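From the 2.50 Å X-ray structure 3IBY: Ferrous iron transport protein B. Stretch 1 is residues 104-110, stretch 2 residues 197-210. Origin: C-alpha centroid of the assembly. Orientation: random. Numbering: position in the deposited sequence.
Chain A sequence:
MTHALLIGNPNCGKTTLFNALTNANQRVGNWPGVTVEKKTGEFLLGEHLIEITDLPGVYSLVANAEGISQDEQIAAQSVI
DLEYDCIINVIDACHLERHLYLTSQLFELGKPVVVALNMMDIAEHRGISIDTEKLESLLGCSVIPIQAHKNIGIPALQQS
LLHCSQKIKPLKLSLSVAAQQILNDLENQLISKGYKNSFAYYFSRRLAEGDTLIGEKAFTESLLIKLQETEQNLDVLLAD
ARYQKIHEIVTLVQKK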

# COMPACT_ATOMS: atom_id res chain seq x y z
N SER A 104 2.53 4.91 -0.33
CA SER A 104 1.96 6.16 -0.84
C SER A 104 0.92 5.85 -1.89
O SER A 104 -0.09 6.52 -1.94
CB SER A 104 3.05 7.05 -1.43
OG SER A 104 3.66 6.40 -2.53
N GLN A 105 1.18 4.84 -2.72
CA GLN A 105 0.20 4.37 -3.71
C GLN A 105 -1.09 3.85 -3.03
O GLN A 105 -2.19 4.21 -3.46
CB GLN A 105 0.78 3.30 -4.66
CG GLN A 105 1.90 3.77 -5.57
CD GLN A 105 2.46 2.64 -6.47
OE1 GLN A 105 2.35 1.48 -6.12
NE2 GLN A 105 3.08 3.00 -7.62
N LEU A 106 -0.95 3.05 -1.98
CA LEU A 106 -2.08 2.52 -1.18
C LEU A 106 -2.97 3.59 -0.55
O LEU A 106 -4.17 3.47 -0.57
CB LEU A 106 -1.54 1.67 -0.05
CG LEU A 106 -0.75 0.40 -0.37
CD1 LEU A 106 -0.32 -0.28 0.97
CD2 LEU A 106 -1.53 -0.59 -1.24
N PHE A 107 -2.36 4.61 0.04
CA PHE A 107 -3.06 5.81 0.55
C PHE A 107 -3.93 6.49 -0.48
O PHE A 107 -4.76 7.29 -0.11
CB PHE A 107 -2.06 6.90 0.96
CG PHE A 107 -1.33 6.62 2.23
CD1 PHE A 107 -1.43 5.40 2.90
CD2 PHE A 107 -0.50 7.60 2.77
CE1 PHE A 107 -0.78 5.19 4.06
CE2 PHE A 107 0.20 7.35 3.93
CZ PHE A 107 0.05 6.15 4.56
N GLU A 108 -3.69 6.25 -1.76
CA GLU A 108 -4.51 6.84 -2.82
C GLU A 108 -5.77 6.01 -3.09
O GLU A 108 -6.55 6.37 -3.94
CB GLU A 108 -3.68 6.98 -4.12
CG GLU A 108 -2.25 7.56 -3.94
CD GLU A 108 -1.51 7.87 -5.25
OE1 GLU A 108 -1.75 7.22 -6.27
OE2 GLU A 108 -0.65 8.78 -5.26
N LEU A 109 -5.96 4.89 -2.39
CA LEU A 109 -7.23 4.13 -2.49
C LEU A 109 -8.39 4.76 -1.66
O LEU A 109 -9.56 4.53 -1.91
CB LEU A 109 -7.04 2.68 -2.03
CG LEU A 109 -6.16 1.82 -2.92
CD1 LEU A 109 -5.54 0.65 -2.13
CD2 LEU A 109 -6.91 1.32 -4.15
N GLY A 110 -8.07 5.53 -0.65
CA GLY A 110 -9.11 6.04 0.22
C GLY A 110 -9.71 4.98 1.12
O GLY A 110 -10.80 5.14 1.64
N ASN A 197 -15.59 8.84 -6.76
CA ASN A 197 -14.44 9.76 -6.54
C ASN A 197 -13.14 9.11 -6.10
O ASN A 197 -12.11 9.33 -6.72
CB ASN A 197 -14.80 10.85 -5.54
CG ASN A 197 -15.85 11.76 -6.06
OD1 ASN A 197 -16.81 12.03 -5.36
ND2 ASN A 197 -15.71 12.22 -7.32
N SER A 198 -13.21 8.37 -5.00
CA SER A 198 -12.09 7.57 -4.50
C SER A 198 -11.37 6.85 -5.64
O SER A 198 -10.15 6.99 -5.83
CB SER A 198 -12.61 6.52 -3.50
OG SER A 198 -13.57 5.65 -4.12
N PHE A 199 -12.15 6.08 -6.40
CA PHE A 199 -11.57 5.29 -7.45
C PHE A 199 -10.96 6.14 -8.58
O PHE A 199 -9.92 5.77 -9.14
CB PHE A 199 -12.56 4.30 -8.03
CG PHE A 199 -11.91 3.36 -8.97
CD1 PHE A 199 -11.09 2.35 -8.48
CD2 PHE A 199 -12.00 3.54 -10.33
CE1 PHE A 199 -10.42 1.52 -9.34
CE2 PHE A 199 -11.31 2.69 -11.21
CZ PHE A 199 -10.52 1.70 -10.70
N ALA A 200 -11.60 7.26 -8.93
CA ALA A 200 -11.12 8.10 -10.02
C ALA A 200 -9.78 8.70 -9.68
O ALA A 200 -8.86 8.70 -10.53
CB ALA A 200 -12.08 9.19 -10.32
N TYR A 201 -9.64 9.20 -8.44
CA TYR A 201 -8.37 9.74 -8.00
C TYR A 201 -7.33 8.66 -8.18
O TYR A 201 -6.30 8.90 -8.80
CB TYR A 201 -8.38 10.24 -6.54
CG TYR A 201 -7.04 10.82 -6.07
CD1 TYR A 201 -6.76 12.19 -6.14
CD2 TYR A 201 -6.05 10.01 -5.58
CE1 TYR A 201 -5.52 12.72 -5.72
CE2 TYR A 201 -4.83 10.53 -5.16
CZ TYR A 201 -4.57 11.86 -5.23
OH TYR A 201 -3.34 12.31 -4.79
N TYR A 202 -7.62 7.46 -7.68
CA TYR A 202 -6.61 6.39 -7.63
C TYR A 202 -6.29 5.89 -9.03
O TYR A 202 -5.14 5.73 -9.37
CB TYR A 202 -7.10 5.22 -6.76
CG TYR A 202 -6.31 3.92 -6.86
CD1 TYR A 202 -5.21 3.67 -6.05
CD2 TYR A 202 -6.69 2.94 -7.76
CE1 TYR A 202 -4.52 2.47 -6.13
CE2 TYR A 202 -5.99 1.75 -7.86
CZ TYR A 202 -4.90 1.51 -7.05
OH TYR A 202 -4.23 0.29 -7.18
N PHE A 203 -7.31 5.64 -9.82
CA PHE A 203 -7.14 5.06 -11.13
C PHE A 203 -6.37 5.99 -12.11
O PHE A 203 -5.66 5.52 -13.02
CB PHE A 203 -8.52 4.72 -11.66
CG PHE A 203 -8.52 4.02 -12.97
CD1 PHE A 203 -7.48 3.16 -13.33
CD2 PHE A 203 -9.58 4.21 -13.87
CE1 PHE A 203 -7.49 2.51 -14.55
CE2 PHE A 203 -9.61 3.56 -15.09
CZ PHE A 203 -8.56 2.71 -15.44
N SER A 204 -6.51 7.30 -11.90
CA SER A 204 -5.79 8.32 -12.67
C SER A 204 -4.26 8.23 -12.52
O SER A 204 -3.50 8.30 -13.53
CB SER A 204 -6.30 9.74 -12.32
OG SER A 204 -6.26 10.00 -10.94
N ARG A 205 -3.82 8.09 -11.27
CA ARG A 205 -2.40 7.93 -10.96
C ARG A 205 -1.85 6.67 -11.60
O ARG A 205 -0.77 6.69 -12.16
CB ARG A 205 -2.16 7.90 -9.46
CG ARG A 205 -2.00 9.30 -8.82
CD ARG A 205 -3.23 10.12 -8.98
NE ARG A 205 -3.05 11.50 -8.57
CZ ARG A 205 -3.89 12.48 -8.89
NH1 ARG A 205 -4.98 12.25 -9.62
NH2 ARG A 205 -3.66 13.70 -8.45
N ARG A 206 -2.61 5.59 -11.56
CA ARG A 206 -2.14 4.36 -12.17
C ARG A 206 -1.99 4.49 -13.69
O ARG A 206 -0.97 4.08 -14.29
CB ARG A 206 -3.08 3.21 -11.78
CG ARG A 206 -2.68 2.45 -10.50
CD ARG A 206 -1.52 3.10 -9.72
NE ARG A 206 -1.99 3.64 -8.45
CZ ARG A 206 -1.38 4.56 -7.72
NH1 ARG A 206 -0.25 5.14 -8.10
NH2 ARG A 206 -1.92 4.90 -6.58
N LEU A 207 -3.00 5.06 -14.32
CA LEU A 207 -2.93 5.36 -15.75
C LEU A 207 -1.68 6.20 -16.03
O LEU A 207 -0.89 5.88 -16.92
CB LEU A 207 -4.18 6.12 -16.18
CG LEU A 207 -5.28 5.34 -16.86
CD1 LEU A 207 -5.15 3.85 -16.53
CD2 LEU A 207 -6.66 5.94 -16.50
N ALA A 208 -1.51 7.26 -15.25
CA ALA A 208 -0.36 8.15 -15.36
C ALA A 208 0.94 7.39 -15.29
O ALA A 208 1.91 7.75 -15.92
CB ALA A 208 -0.39 9.18 -14.25
N GLU A 209 0.95 6.31 -14.54
CA GLU A 209 2.16 5.52 -14.42
C GLU A 209 2.29 4.54 -15.53
O GLU A 209 3.37 3.96 -15.71
CB GLU A 209 2.18 4.81 -13.09
CG GLU A 209 2.31 5.83 -11.92
CD GLU A 209 2.02 5.22 -10.56
OE1 GLU A 209 2.14 3.99 -10.43
OE2 GLU A 209 1.70 6.01 -9.64
N GLY A 210 1.22 4.38 -16.30
CA GLY A 210 1.21 3.49 -17.44
C GLY A 210 0.62 2.13 -17.10
O GLY A 210 1.06 1.11 -17.66

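The contact is anchored by one buried ion pair. R206 NH2 lies 2.3 Å from E108 OE1, a salt bridge that also counts as a hydrogen bond, although the separation is very short for a nitrogen-oxygen hydrogen bond and the N-H...acceptor angle is only 120°. The carboxylate approaches the guanidinium obliquely. R206 reaches it by an unusual path: its CA-to-CB bond points sideways, its first three chi angles all fall between the usual wells, and yet the end of the side chain comes nearer to the other stretch.

The same guanidinium is held from its own helix. R206 NH1 sits 2.6 Å from E209 OE2 in a second salt bridge, whose hydrogen bond is weak at 118°. One arginine thus spans two acids, one from each stretch, so that its charge is answered from both. Around this pair, closeness does not always mean bonding. Q105 O is 3.2 Å from R206 NH2, and Q105 NE2 is 3.1 Å from E209 OE1, but poor angles rule out a hydrogen bond in each case; Q105 NE2 is satisfied elsewhere in the structure. Q105 instead contributes packing: its CB lies over one face of the guanidinium, and Q105 CG comes within 3.6 Å of R206 NH1.

E108 is the hub of its stretch. It gives up more surface to the contact than any other residue here, and E108 CA and Y202 CA are 5.3 Å apart, close enough to bring backbone against side chain. E108 O comes to 3.1 Å from Y202 CB, while E108 OE1 also rests 3.3 Å from R205 CB, so the same oxygen that pairs with R206 also touches aliphatic carbon. E108 CB also meets the edge of the Y201 ring, 3.9 Å from Y201 CE2.

The apolar closure comes from L109 and Y202. L109 CD2 sits 3.4 Å from the centroid of the Y202 ring and 15° off its normal, a CH-pi contact squarely over the face; the nearest atom pair, L109 CD2 to Y202 CE1, is 3.3 Å. The L109 CA-to-CB bond points away, but the end of the side chain comes nearer. Q105 O and E108 O lie at the edge of the same ring, near its plane.

E108 and L109 are the last two residues of a type I turn from L106 to L109, with L109 N bonded to L106 O at 2.9 Å. The rule here: pair a buried arginine with an acid from each stretch, and cover the neighbouring ring's face with leucine.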